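Local coordinates for protein integral membrane indolylacetylinositol arabinosyltransferase EmbC (Mycolicibacterium smegmatis, PDB 7BVE) that probably transfers arabinose units during assembly of mycobacterial cell-wall arabinan, as a membrane-embedded arabinosyltransferase that carries bound ethambutol here, at residues T41-N46 against A1053-G1058; V64-T69 against S201-T206; D57-G62 against G982-P987; D178-I183 against S1067-R1072. One frame throughout, in Å; residues are numbered along the deposited sequence.

Interaction 1 of 4, residues T41-N46 against A1053-G1058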
loop_
_atom_site.group_PDB
_atom_site.type_symbol
_atom_site.label_atom_id
_atom_site.label_comp_id
_atom_site.label_asym_id
_atom_site.label_seq_id
_atom_site.Cartn_x
_atom_site.Cartn_y
_atom_site.Cartn_z
ATOM N N THR A 41 -20.778 34.898 24.444
ATOM C CA THR A 41 -22.019 35.437 23.894
ATOM C C THR A 41 -23.024 34.296 23.827
ATOM O O THR A 41 -22.882 33.387 23.007
ATOM C CB THR A 41 -21.805 36.053 22.515
ATOM O OG1 THR A 41 -20.849 37.111 22.605
ATOM C CG2 THR A 41 -23.103 36.619 21.984
ATOM N N THR A 42 -24.031 34.342 24.694
ATOM C CA THR A 42 -25.020 33.279 24.769
ATOM C C THR A 42 -26.141 33.523 23.769
ATOM O O THR A 42 -26.594 34.654 23.595
ATOM C CB THR A 42 -25.599 33.195 26.178
ATOM O OG1 THR A 42 -26.241 34.434 26.496
ATOM C CG2 THR A 42 -24.507 32.932 27.191
ATOM N N ALA A 43 -26.604 32.452 23.128
ATOM C CA ALA A 43 -27.590 32.552 22.059
ATOM C C ALA A 43 -28.545 31.375 22.143
ATOM O O ALA A 43 -28.111 30.225 22.062
ATOM C CB ALA A 43 -26.906 32.576 20.694
ATOM N N GLU A 44 -29.839 31.651 22.292
ATOM C CA GLU A 44 -30.836 30.594 22.314
ATOM C C GLU A 44 -31.918 30.856 21.277
ATOM O O GLU A 44 -32.100 31.977 20.802
ATOM C CB GLU A 44 -31.492 30.437 23.683
ATOM C CG GLU A 44 -32.392 31.571 24.072
ATOM C CD GLU A 44 -33.087 31.315 25.385
ATOM O OE1 GLU A 44 -32.854 30.243 25.979
ATOM O OE2 GLU A 44 -33.872 32.182 25.820
ATOM N N LEU A 45 -32.649 29.794 20.953
ATOM C CA LEU A 45 -33.688 29.798 19.928
ATOM C C LEU A 45 -35.035 29.516 20.576
ATOM O O LEU A 45 -35.308 28.382 20.974
ATOM C CB LEU A 45 -33.375 28.758 18.859
ATOM C CG LEU A 45 -34.411 28.530 17.764
ATOM C CD1 LEU A 45 -34.637 29.794 16.977
ATOM C CD2 LEU A 45 -33.968 27.399 16.857
ATOM N N ASN A 46 -35.876 30.536 20.676
ATOM C CA ASN A 46 -37.249 30.390 21.134
ATOM C C ASN A 46 -38.147 30.432 19.907
ATOM O O ASN A 46 -38.178 31.445 19.207
ATOM C CB ASN A 46 -37.610 31.509 22.107
ATOM C CG ASN A 46 -36.834 31.428 23.404
ATOM O OD1 ASN A 46 -36.676 30.353 23.978
ATOM N ND2 ASN A 46 -36.341 32.567 23.871
ATOM N N ALA A 1053 -34.255 32.273 11.285
ATOM C CA ALA A 1053 -34.647 32.491 12.668
ATOM C C ALA A 1053 -33.967 33.744 13.197
ATOM O O ALA A 1053 -33.049 34.291 12.582
ATOM C CB ALA A 1053 -34.304 31.269 13.510
ATOM N N ARG A 1054 -34.404 34.215 14.362
ATOM C CA ARG A 1054 -33.699 35.293 15.047
ATOM C C ARG A 1054 -33.342 34.772 16.435
ATOM O O ARG A 1054 -34.106 34.013 17.038
ATOM C CB ARG A 1054 -34.528 36.569 15.095
ATOM C CG ARG A 1054 -35.770 36.521 15.944
ATOM C CD ARG A 1054 -36.572 37.781 15.773
ATOM N NE ARG A 1054 -37.157 37.852 14.440
ATOM C CZ ARG A 1054 -37.762 38.927 13.951
ATOM N NH1 ARG A 1054 -37.853 40.026 14.687
ATOM N NH2 ARG A 1054 -38.267 38.908 12.727
ATOM N N LEU A 1055 -32.158 35.131 16.906
ATOM C CA LEU A 1055 -31.655 34.563 18.141
ATOM C C LEU A 1055 -31.665 35.609 19.246
ATOM O O LEU A 1055 -31.439 36.797 19.008
ATOM C CB LEU A 1055 -30.241 34.031 17.943
ATOM C CG LEU A 1055 -30.073 32.999 16.835
ATOM C CD1 LEU A 1055 -28.634 32.542 16.776
ATOM C CD2 LEU A 1055 -31.010 31.838 17.019
ATOM N N ASP A 1056 -31.927 35.154 20.463
ATOM C CA ASP A 1056 -31.969 36.024 21.628
ATOM C C ASP A 1056 -30.603 36.002 22.299
ATOM O O ASP A 1056 -30.225 35.000 22.912
ATOM C CB ASP A 1056 -33.062 35.576 22.592
ATOM C CG ASP A 1056 -34.445 35.738 22.005
ATOM O OD1 ASP A 1056 -34.634 36.645 21.171
ATOM O OD2 ASP A 1056 -35.346 34.955 22.366
ATOM N N LEU A 1057 -29.874 37.107 22.188
ATOM C CA LEU A 1057 -28.480 37.179 22.594
ATOM C C LEU A 1057 -28.336 37.677 24.026
ATOM O O LEU A 1057 -29.176 38.412 24.547
ATOM C CB LEU A 1057 -27.693 38.084 21.648
ATOM C CG LEU A 1057 -27.591 37.563 20.220
ATOM C CD1 LEU A 1057 -26.956 38.602 19.333
ATOM C CD2 LEU A 1057 -26.796 36.293 20.188
ATOM N N GLY A 1058 -27.242 37.258 24.657
ATOM C CA GLY A 1058 -26.907 37.679 26.002
ATOM C C GLY A 1058 -25.410 37.781 26.205
ATOM O O GLY A 1058 -24.649 37.678 25.242
#

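Interaction 2 of 4, residues V64-T69 against S201-T206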
loop_
_atom_site.group_PDB
_atom_site.type_symbol
_atom_site.label_atom_id
_atom_site.label_comp_id
_atom_site.label_asym_id
_atom_site.label_seq_id
_atom_site.Cartn_x
_atom_site.Cartn_y
_atom_site.Cartn_z
ATOM N N VAL A 64 -25.954 19.989 17.260
ATOM C CA VAL A 64 -26.803 19.725 18.421
ATOM C C VAL A 64 -26.714 20.910 19.367
ATOM O O VAL A 64 -25.694 21.600 19.436
ATOM C CB VAL A 64 -26.434 18.420 19.181
ATOM C CG1 VAL A 64 -26.840 17.171 18.436
ATOM C CG2 VAL A 64 -24.965 18.366 19.450
ATOM N N ALA A 65 -27.792 21.139 20.098
ATOM C CA ALA A 65 -27.827 22.137 21.150
ATOM C C ALA A 65 -27.411 21.494 22.461
ATOM O O ALA A 65 -27.471 20.275 22.615
ATOM C CB ALA A 65 -29.224 22.738 21.277
ATOM N N THR A 66 -26.991 22.318 23.414
ATOM C CA THR A 66 -26.640 21.773 24.720
ATOM C C THR A 66 -27.858 21.492 25.591
ATOM O O THR A 66 -27.701 20.944 26.683
ATOM C CB THR A 66 -25.687 22.722 25.452
ATOM O OG1 THR A 66 -26.336 23.973 25.693
ATOM C CG2 THR A 66 -24.456 22.971 24.623
ATOM N N ASP A 67 -29.055 21.826 25.122
ATOM C CA ASP A 67 -30.286 21.807 25.893
ATOM C C ASP A 67 -31.441 21.954 24.921
ATOM O O ASP A 67 -31.315 22.662 23.926
ATOM C CB ASP A 67 -30.292 22.946 26.917
ATOM C CG ASP A 67 -31.549 22.986 27.741
ATOM O OD1 ASP A 67 -31.693 22.151 28.651
ATOM O OD2 ASP A 67 -32.400 23.863 27.481
ATOM N N LEU A 68 -32.553 21.287 25.204
ATOM C CA LEU A 68 -33.727 21.359 24.349
ATOM C C LEU A 68 -34.958 21.070 25.186
ATOM O O LEU A 68 -34.949 20.161 26.012
ATOM C CB LEU A 68 -33.618 20.378 23.178
ATOM C CG LEU A 68 -34.757 20.314 22.165
ATOM C CD1 LEU A 68 -34.990 21.649 21.528
ATOM C CD2 LEU A 68 -34.422 19.306 21.107
ATOM N N THR A 69 -36.009 21.859 24.986
ATOM C CA THR A 69 -37.212 21.744 25.810
ATOM C C THR A 69 -38.407 22.200 24.986
ATOM O O THR A 69 -38.505 23.382 24.654
ATOM C CB THR A 69 -37.077 22.577 27.081
ATOM O OG1 THR A 69 -36.020 22.060 27.896
ATOM C CG2 THR A 69 -38.365 22.569 27.876
ATOM N N SER A 201 -37.498 25.677 23.153
ATOM C CA SER A 201 -36.310 26.427 23.522
ATOM C C SER A 201 -35.096 25.543 23.318
ATOM O O SER A 201 -35.168 24.335 23.533
ATOM C CB SER A 201 -36.369 26.899 24.971
ATOM O OG SER A 201 -37.444 27.794 25.160
ATOM N N ALA A 202 -33.988 26.148 22.904
ATOM C CA ALA A 202 -32.754 25.408 22.691
ATOM C C ALA A 202 -31.589 26.368 22.829
ATOM O O ALA A 202 -31.543 27.374 22.126
ATOM C CB ALA A 202 -32.734 24.748 21.313
ATOM N N THR A 203 -30.659 26.063 23.729
ATOM C CA THR A 203 -29.474 26.889 23.904
ATOM C C THR A 203 -28.395 26.392 22.958
ATOM O O THR A 203 -27.948 25.251 23.067
ATOM C CB THR A 203 -28.959 26.855 25.339
ATOM O OG1 THR A 203 -28.450 25.554 25.624
ATOM C CG2 THR A 203 -30.069 27.169 26.307
ATOM N N ILE A 204 -27.974 27.256 22.040
ATOM C CA ILE A 204 -27.009 26.869 21.027
ATOM C C ILE A 204 -25.617 26.838 21.645
ATOM O O ILE A 204 -25.275 27.655 22.508
ATOM C CB ILE A 204 -27.092 27.855 19.849
ATOM C CG1 ILE A 204 -28.533 27.975 19.390
ATOM C CG2 ILE A 204 -26.306 27.367 18.674
ATOM C CD1 ILE A 204 -28.762 29.113 18.472
ATOM N N ASP A 205 -24.806 25.871 21.217
ATOM C CA ASP A 205 -23.446 25.718 21.724
ATOM C C ASP A 205 -22.537 26.770 21.093
ATOM O O ASP A 205 -21.835 26.531 20.111
ATOM C CB ASP A 205 -22.941 24.311 21.452
ATOM C CG ASP A 205 -21.563 24.073 22.009
ATOM O OD1 ASP A 205 -21.430 23.954 23.241
ATOM O OD2 ASP A 205 -20.609 24.002 21.210
ATOM N N THR A 206 -22.566 27.968 21.666
ATOM C CA THR A 206 -21.631 29.022 21.285
ATOM C C THR A 206 -20.496 29.115 22.300
ATOM O O THR A 206 -20.309 30.132 22.955
ATOM C CB THR A 206 -22.352 30.357 21.177
ATOM O OG1 THR A 206 -22.679 30.821 22.487
ATOM C CG2 THR A 206 -23.626 30.196 20.410
#

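Interaction 3 of 4, residues D57-G62 against G982-P987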
loop_
_atom_site.group_PDB
_atom_site.type_symbol
_atom_site.label_atom_id
_atom_site.label_comp_id
_atom_site.label_asym_id
_atom_site.label_seq_id
_atom_site.Cartn_x
_atom_site.Cartn_y
_atom_site.Cartn_z
ATOM N N ASP A 57 -35.717 28.494 9.988
ATOM C CA ASP A 57 -34.588 27.785 9.400
ATOM C C ASP A 57 -33.322 28.219 10.124
ATOM O O ASP A 57 -32.817 29.316 9.884
ATOM C CB ASP A 57 -34.501 28.078 7.909
ATOM C CG ASP A 57 -33.705 27.053 7.167
ATOM O OD1 ASP A 57 -33.185 26.129 7.812
ATOM O OD2 ASP A 57 -33.619 27.157 5.928
ATOM N N ALA A 58 -32.806 27.359 11.001
ATOM C CA ALA A 58 -31.657 27.683 11.847
ATOM C C ALA A 58 -30.698 26.505 11.891
ATOM O O ALA A 58 -30.702 25.720 12.841
ATOM C CB ALA A 58 -32.122 28.053 13.254
ATOM N N PRO A 59 -29.844 26.355 10.876
ATOM C CA PRO A 59 -28.989 25.163 10.804
ATOM C C PRO A 59 -27.774 25.303 11.705
ATOM O O PRO A 59 -26.919 26.153 11.478
ATOM C CB PRO A 59 -28.586 25.111 9.330
ATOM C CG PRO A 59 -29.509 26.010 8.644
ATOM C CD PRO A 59 -29.823 27.083 9.604
ATOM N N LEU A 60 -27.684 24.442 12.706
ATOM C CA LEU A 60 -26.614 24.490 13.687
ATOM C C LEU A 60 -25.353 23.845 13.128
ATOM O O LEU A 60 -25.431 22.846 12.413
ATOM C CB LEU A 60 -27.055 23.797 14.974
ATOM C CG LEU A 60 -27.768 24.599 16.063
ATOM C CD1 LEU A 60 -29.096 25.114 15.654
ATOM C CD2 LEU A 60 -27.961 23.726 17.255
ATOM N N ILE A 61 -24.192 24.417 13.454
ATOM C CA ILE A 61 -22.941 23.906 12.900
ATOM C C ILE A 61 -22.354 22.806 13.784
ATOM O O ILE A 61 -21.671 21.907 13.285
ATOM C CB ILE A 61 -21.948 25.067 12.656
ATOM C CG1 ILE A 61 -20.755 24.619 11.823
ATOM C CG2 ILE A 61 -21.441 25.678 13.928
ATOM C CD1 ILE A 61 -19.895 25.743 11.356
ATOM N N GLY A 62 -22.641 22.815 15.084
ATOM C CA GLY A 62 -22.204 21.751 15.960
ATOM C C GLY A 62 -23.116 20.556 15.989
ATOM O O GLY A 62 -22.873 19.616 16.747
ATOM N N GLY A 982 -22.981 29.770 15.805
ATOM C CA GLY A 982 -23.354 28.385 15.705
ATOM C C GLY A 982 -24.347 28.080 14.614
ATOM O O GLY A 982 -24.506 26.913 14.264
ATOM N N VAL A 983 -25.005 29.089 14.058
ATOM C CA VAL A 983 -25.993 28.934 12.998
ATOM C C VAL A 983 -25.347 29.330 11.681
ATOM O O VAL A 983 -24.690 30.371 11.603
ATOM C CB VAL A 983 -27.230 29.799 13.299
ATOM C CG1 VAL A 983 -28.237 29.710 12.196
ATOM C CG2 VAL A 983 -27.851 29.383 14.601
ATOM N N VAL A 984 -25.520 28.515 10.647
ATOM C CA VAL A 984 -24.885 28.763 9.365
ATOM C C VAL A 984 -25.868 29.441 8.418
ATOM O O VAL A 984 -27.068 29.504 8.667
ATOM C CB VAL A 984 -24.323 27.473 8.727
ATOM C CG1 VAL A 984 -23.428 26.754 9.681
ATOM C CG2 VAL A 984 -25.418 26.590 8.247
ATOM N N GLU A 985 -25.346 29.966 7.316
ATOM C CA GLU A 985 -26.142 30.601 6.276
ATOM C C GLU A 985 -26.418 29.571 5.193
ATOM O O GLU A 985 -25.520 28.819 4.808
ATOM C CB GLU A 985 -25.411 31.804 5.692
ATOM C CG GLU A 985 -26.239 32.633 4.758
ATOM C CD GLU A 985 -25.454 33.769 4.155
ATOM O OE1 GLU A 985 -24.229 33.822 4.373
ATOM O OE2 GLU A 985 -26.060 34.624 3.481
ATOM N N VAL A 986 -27.652 29.534 4.707
ATOM C CA VAL A 986 -28.092 28.492 3.788
ATOM C C VAL A 986 -27.583 28.817 2.389
ATOM O O VAL A 986 -27.908 29.883 1.850
ATOM C CB VAL A 986 -29.619 28.365 3.808
ATOM C CG1 VAL A 986 -30.065 27.245 2.914
ATOM C CG2 VAL A 986 -30.104 28.153 5.217
ATOM N N PRO A 987 -26.790 27.949 1.769
ATOM C CA PRO A 987 -26.260 28.241 0.438
ATOM C C PRO A 987 -27.312 28.061 -0.648
ATOM O O PRO A 987 -28.391 27.516 -0.431
ATOM C CB PRO A 987 -25.132 27.223 0.292
ATOM C CG PRO A 987 -25.512 26.126 1.144
ATOM C CD PRO A 987 -26.216 26.713 2.314
#

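Interaction 4 of 4, residues D178-I183 against S1067-R1072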
loop_
_atom_site.group_PDB
_atom_site.type_symbol
_atom_site.label_atom_id
_atom_site.label_comp_id
_atom_site.label_asym_id
_atom_site.label_seq_id
_atom_site.Cartn_x
_atom_site.Cartn_y
_atom_site.Cartn_z
ATOM N N ASP A 178 -26.086 9.064 23.924
ATOM C CA ASP A 178 -26.325 10.475 23.633
ATOM C C ASP A 178 -27.391 10.548 22.542
ATOM O O ASP A 178 -27.110 10.414 21.351
ATOM C CB ASP A 178 -25.020 11.152 23.238
ATOM C CG ASP A 178 -25.070 12.650 23.385
ATOM O OD1 ASP A 178 -26.155 13.186 23.663
ATOM O OD2 ASP A 178 -24.010 13.294 23.274
ATOM N N PHE A 179 -28.640 10.748 22.961
ATOM C CA PHE A 179 -29.785 10.790 22.059
ATOM C C PHE A 179 -30.207 12.208 21.724
ATOM O O PHE A 179 -31.404 12.473 21.609
ATOM C CB PHE A 179 -30.987 10.058 22.653
ATOM C CG PHE A 179 -30.831 8.574 22.737
ATOM C CD1 PHE A 179 -30.967 7.789 21.609
ATOM C CD2 PHE A 179 -30.597 7.961 23.953
ATOM C CE1 PHE A 179 -30.838 6.429 21.686
ATOM C CE2 PHE A 179 -30.471 6.603 24.037
ATOM C CZ PHE A 179 -30.586 5.835 22.903
ATOM N N ARG A 180 -29.275 13.127 21.602
ATOM C CA ARG A 180 -29.674 14.477 21.246
ATOM C C ARG A 180 -29.997 14.548 19.759
ATOM O O ARG A 180 -29.266 13.980 18.944
ATOM C CB ARG A 180 -28.594 15.481 21.609
ATOM C CG ARG A 180 -28.552 15.781 23.080
ATOM C CD ARG A 180 -27.541 16.835 23.433
ATOM N NE ARG A 180 -26.177 16.342 23.369
ATOM C CZ ARG A 180 -25.111 17.105 23.554
ATOM N NH1 ARG A 180 -23.903 16.583 23.492
ATOM N NH2 ARG A 180 -25.257 18.388 23.810
ATOM N N PRO A 181 -31.090 15.199 19.376
ATOM C CA PRO A 181 -31.451 15.275 17.964
ATOM C C PRO A 181 -30.701 16.376 17.234
ATOM O O PRO A 181 -30.304 17.386 17.814
ATOM C CB PRO A 181 -32.951 15.574 18.015
ATOM C CG PRO A 181 -33.133 16.290 19.272
ATOM C CD PRO A 181 -32.170 15.700 20.238
ATOM N N GLN A 182 -30.513 16.167 15.935
ATOM C CA GLN A 182 -29.910 17.180 15.084
ATOM C C GLN A 182 -30.949 18.202 14.651
ATOM O O GLN A 182 -32.072 17.850 14.287
ATOM C CB GLN A 182 -29.248 16.529 13.872
ATOM C CG GLN A 182 -28.630 17.509 12.906
ATOM C CD GLN A 182 -27.814 16.859 11.827
ATOM O OE1 GLN A 182 -27.639 15.650 11.812
ATOM N NE2 GLN A 182 -27.316 17.662 10.904
ATOM N N ILE A 183 -30.574 19.479 14.704
ATOM C CA ILE A 183 -31.470 20.588 14.411
ATOM C C ILE A 183 -30.973 21.299 13.165
ATOM O O ILE A 183 -29.804 21.686 13.094
ATOM C CB ILE A 183 -31.553 21.558 15.598
ATOM C CG1 ILE A 183 -32.119 20.846 16.816
ATOM C CG2 ILE A 183 -32.412 22.728 15.263
ATOM C CD1 ILE A 183 -32.026 21.641 18.063
ATOM N N SER A 1067 -16.784 24.407 30.820
ATOM C CA SER A 1067 -17.244 23.626 29.680
ATOM C C SER A 1067 -18.716 23.283 29.869
ATOM O O SER A 1067 -19.076 22.731 30.919
ATOM C CB SER A 1067 -16.430 22.352 29.515
ATOM O OG SER A 1067 -16.919 21.589 28.436
ATOM N N PRO A 1068 -19.583 23.595 28.895
ATOM C CA PRO A 1068 -21.030 23.444 29.107
ATOM C C PRO A 1068 -21.569 22.022 29.023
ATOM O O PRO A 1068 -22.449 21.645 29.801
ATOM C CB PRO A 1068 -21.624 24.313 27.995
ATOM C CG PRO A 1068 -20.612 24.296 26.930
ATOM C CD PRO A 1068 -19.281 24.230 27.604
ATOM N N ALA A 1069 -21.053 21.228 28.095
ATOM C CA ALA A 1069 -21.642 19.953 27.725
ATOM C C ALA A 1069 -20.597 19.165 26.955
ATOM O O ALA A 1069 -19.659 19.756 26.412
ATOM C CB ALA A 1069 -22.905 20.159 26.872
ATOM N N PRO A 1070 -20.704 17.837 26.915
ATOM C CA PRO A 1070 -19.752 17.057 26.121
ATOM C C PRO A 1070 -19.947 17.283 24.632
ATOM O O PRO A 1070 -20.979 17.758 24.166
ATOM C CB PRO A 1070 -20.068 15.614 26.511
ATOM C CG PRO A 1070 -20.689 15.715 27.827
ATOM C CD PRO A 1070 -21.491 16.962 27.798
ATOM N N LEU A 1071 -18.914 16.944 23.878
ATOM C CA LEU A 1071 -18.939 17.046 22.428
ATOM C C LEU A 1071 -19.397 15.710 21.864
ATOM O O LEU A 1071 -18.722 14.696 22.046
ATOM C CB LEU A 1071 -17.561 17.429 21.893
ATOM C CG LEU A 1071 -17.088 18.854 22.175
ATOM C CD1 LEU A 1071 -15.630 19.004 21.835
ATOM C CD2 LEU A 1071 -17.899 19.827 21.362
ATOM N N ARG A 1072 -20.547 15.709 21.197
ATOM C CA ARG A 1072 -21.126 14.476 20.679
ATOM C C ARG A 1072 -20.465 14.112 19.361
ATOM O O ARG A 1072 -20.513 14.889 18.407
ATOM C CB ARG A 1072 -22.625 14.616 20.462
ATOM C CG ARG A 1072 -23.244 13.305 20.087
ATOM C CD ARG A 1072 -24.670 13.415 19.634
ATOM N NE ARG A 1072 -25.229 12.083 19.469
ATOM C CZ ARG A 1072 -25.071 11.325 18.394
ATOM N NH1 ARG A 1072 -24.362 11.756 17.366
ATOM N NH2 ARG A 1072 -25.615 10.123 18.353
#

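Interaction 1 of 4, residues T41-N46 against A1053-G1058
The amide of Asn-46 reaches across to the carboxylate of Asp-1056, the two side chains crossing at about a right angle with their planes 47° apart. Asn-46 ND2 donates to Asp-1056 OD2 at 3.0 Å, on the anti lone pair of that oxygen. The same nitrogen gives a second bond to Glu-44 OE2, 3.2 Å away and met from above the carboxylate plane. One amide thus stands between two acidic groups and probably eases their repulsion, while its OD1 is bonded to Ser-201 OG and so fixes the amide's rotation. These polar groups share one face of an antiparallel pairing in which strand 1056-1062 of the C-terminal region forms an edge of the sheet of the concanavalin-like domain, beside strand 38-46. Asp-1056 N donates to Glu-44 O at 3.2 Å and nearly straight (170°); Gly-1058 N to Thr-42 O is shorter, 2.9 Å, but more bent. On the face of Ala-43 and Leu-1057 the contacts are apolar. Leu-1057 CD2 lies 3.8 Å from Ala-43 CB, and Leu-45, its CG anti to the backbone N (chi1 175°), sends CD1 to within 3.8 Å of Ala-1053 CB and obliquely past the CD2 branch of Leu-1055.

Interaction 2 of 4, residues V64-T69 against S201-T206
Strands 67-69 and 201-203 run antiparallel, their axes 4.8 Å apart at closest and 176° between their directions. The firm pair is Thr-69 with Ser-201, joined by two backbone bonds: Thr-69 N to Ser-201 O at 3.0 Å, and Ser-201 N to Thr-69 O at 2.9 Å, the latter donor lying above the carbonyl plane. Toward Thr-203 the pairing loosens, and its N makes a weak bond to Asp-67 O. The chains are held again at Thr-66, whose N meets Thr-203 O at 3.1 Å, almost along the C=O axis.

Thr-66 and Thr-203 cross at about a right angle, and Thr-203 OG1 donates to Thr-66 OG1 at 2.6 Å. In both threonines OG1 occupies the crowded position between the backbone N and the carbonyl carbon (chi1 63° and 68°), which turns the hydroxyls to face one another. The methyl of Thr-66 points elsewhere: CG2 packs against Asp-205, whose OD1 forms a salt bridge with Arg-207. On the side of Ala-202 the contact is apolar. The CB of Ala-202 touches Leu-68 CD1 at 3.8 Å and Ala-65 CB at 4.0 Å, and Leu-68 brings its branch there with CG anti to the backbone N.

Within the antiparallel sheet of the concanavalin-like domain, strand 201-203 lies between strands 67-71 and 38-46. Backbone bonds between Ala-202 and Leu-45 and between Leu-68 and Ala-145 continue the pairing outward, to strand 38-46 on one flank and strand 140-145 on the other.

Interaction 3 of 4, residues D57-G62 against G982-P987
This is a loop-to-loop contact between the concanavalin-like domain and the C-terminal region, joining the chain between strands 56-57 and 67-71 to the chain leading into strand 989-992. A single backbone bridge, Leu-60 with Val-983, lies at its middle, and a hydrogen bond stands to each side of it. Val-984 N donates to Pro-59 O at 2.9 Å, while Ile-61 N donates to Gly-982 O at 2.6 Å; both donors approach nearly along the C=O axis. Gly-982 has backbone angles (phi 89°, psi -15°) at which a CB would press on the preceding carbonyl oxygen, so the backbone conformation that turns its O to Ile-61 by itself calls for glycine.

Aliphatic side chains pack around these bonds. The Pro-59 ring meets three valines: its CD faces Val-983 CG1, its CB lies 3.7 Å from Val-984 CG2, and its CG is 4.1 Å from Val-986 CG2. Val-984 spreads its two methyls over both neighbours, CG2 in the crowded position against Pro-59 and CG1, anti to the carbonyl carbon, 3.7 Å from Ile-61 CB. Ile-61 crosses Val-984 at about a right angle, with CG1 anti to its own backbone N (chi1 -168°). At the far end Asp-57 OD2 and Val-986 CG2 meet tip to tip.

Leu-1019 of helix 1016-1019 touches Pro-59 and Val-986 and also Asp-57, extending the mainly aliphatic packing. The single bridge is thus an isolated beta-bridge between two loops, linking the concanavalin-like domain to the C-terminal region.

Interaction 4 of 4, residues D178-I183 against S1067-R1072
Arg-180 grips Asp-178 side-on, NE to OD1 at 3.2 Å and NH1 to OD2 at 3.3 Å, each oxygen offering its syn lone pair. This bidentate salt bridge lies within the loop between strands 171-175 and 201-203 of the concanavalin-like domain; one arginine-to-carbonyl link runs from this loop to the C-terminal tail of the chain and another runs back. NH1 of Arg-180 also donates to Pro-1070 O at 3.2 Å, fairly straight. Both acceptors, Asp-178 OD2 and Pro-1070 O, lie at the edge of the guanidinium, and the remaining nitrogen, NH2, is bonded to Ala-65 O. Bonds from NE, NH1 and NH2 therefore fix the orientation of the group, and the buried Arg-180 has its charge met by a carboxylate and two carbonyls.

In return Arg-1072 reaches back across the loop. Its NE donates to Asp-178 O at 3.1 Å (161°), from above the carbonyl plane although the oxygen is in the plane of the guanidinium; NH2 adds a weak bond to the same oxygen. The chain is extended from CG to NE, with CG anti to the backbone N (chi1 -173°), which carries its methylenes obliquely across the Asp-178 carboxylate, near OD2. The two arginines slide past each other in opposite directions with their planes 64° apart, and the acid near both would be expected to temper their repulsion.

Farther out the packing is slight: Ala-1069 CB touches Arg-180 NH2 at 4.2 Å, and Arg-1072 rests on Tyr-177. The closest approach of the aliphatic chain to the carboxylate is Arg-1072 CG to Asp-178 OD2, at 3.3 Å.

Interactions 1, 3 and 4 each join the concanavalin-like domain to the C-terminal region across roughly 880 to 1010 residues, whereas interaction 2 lies within the first domain. Interactions 1 and 2 belong to one sheet, in which strands 38-46 and 201-203 are neighbours, and are mainly backbone pairing. Interaction 3, partly buried like interaction 2, is the most apolar and packs on both through Val-983, which touches Leu-1055 and Ile-204. Interaction 4, a surface contact like interaction 1, relies on arginines and carbonyls instead of strands; Leu-68 packing on Pro-181 brings it against interaction 2, their centres about 8 Å apart.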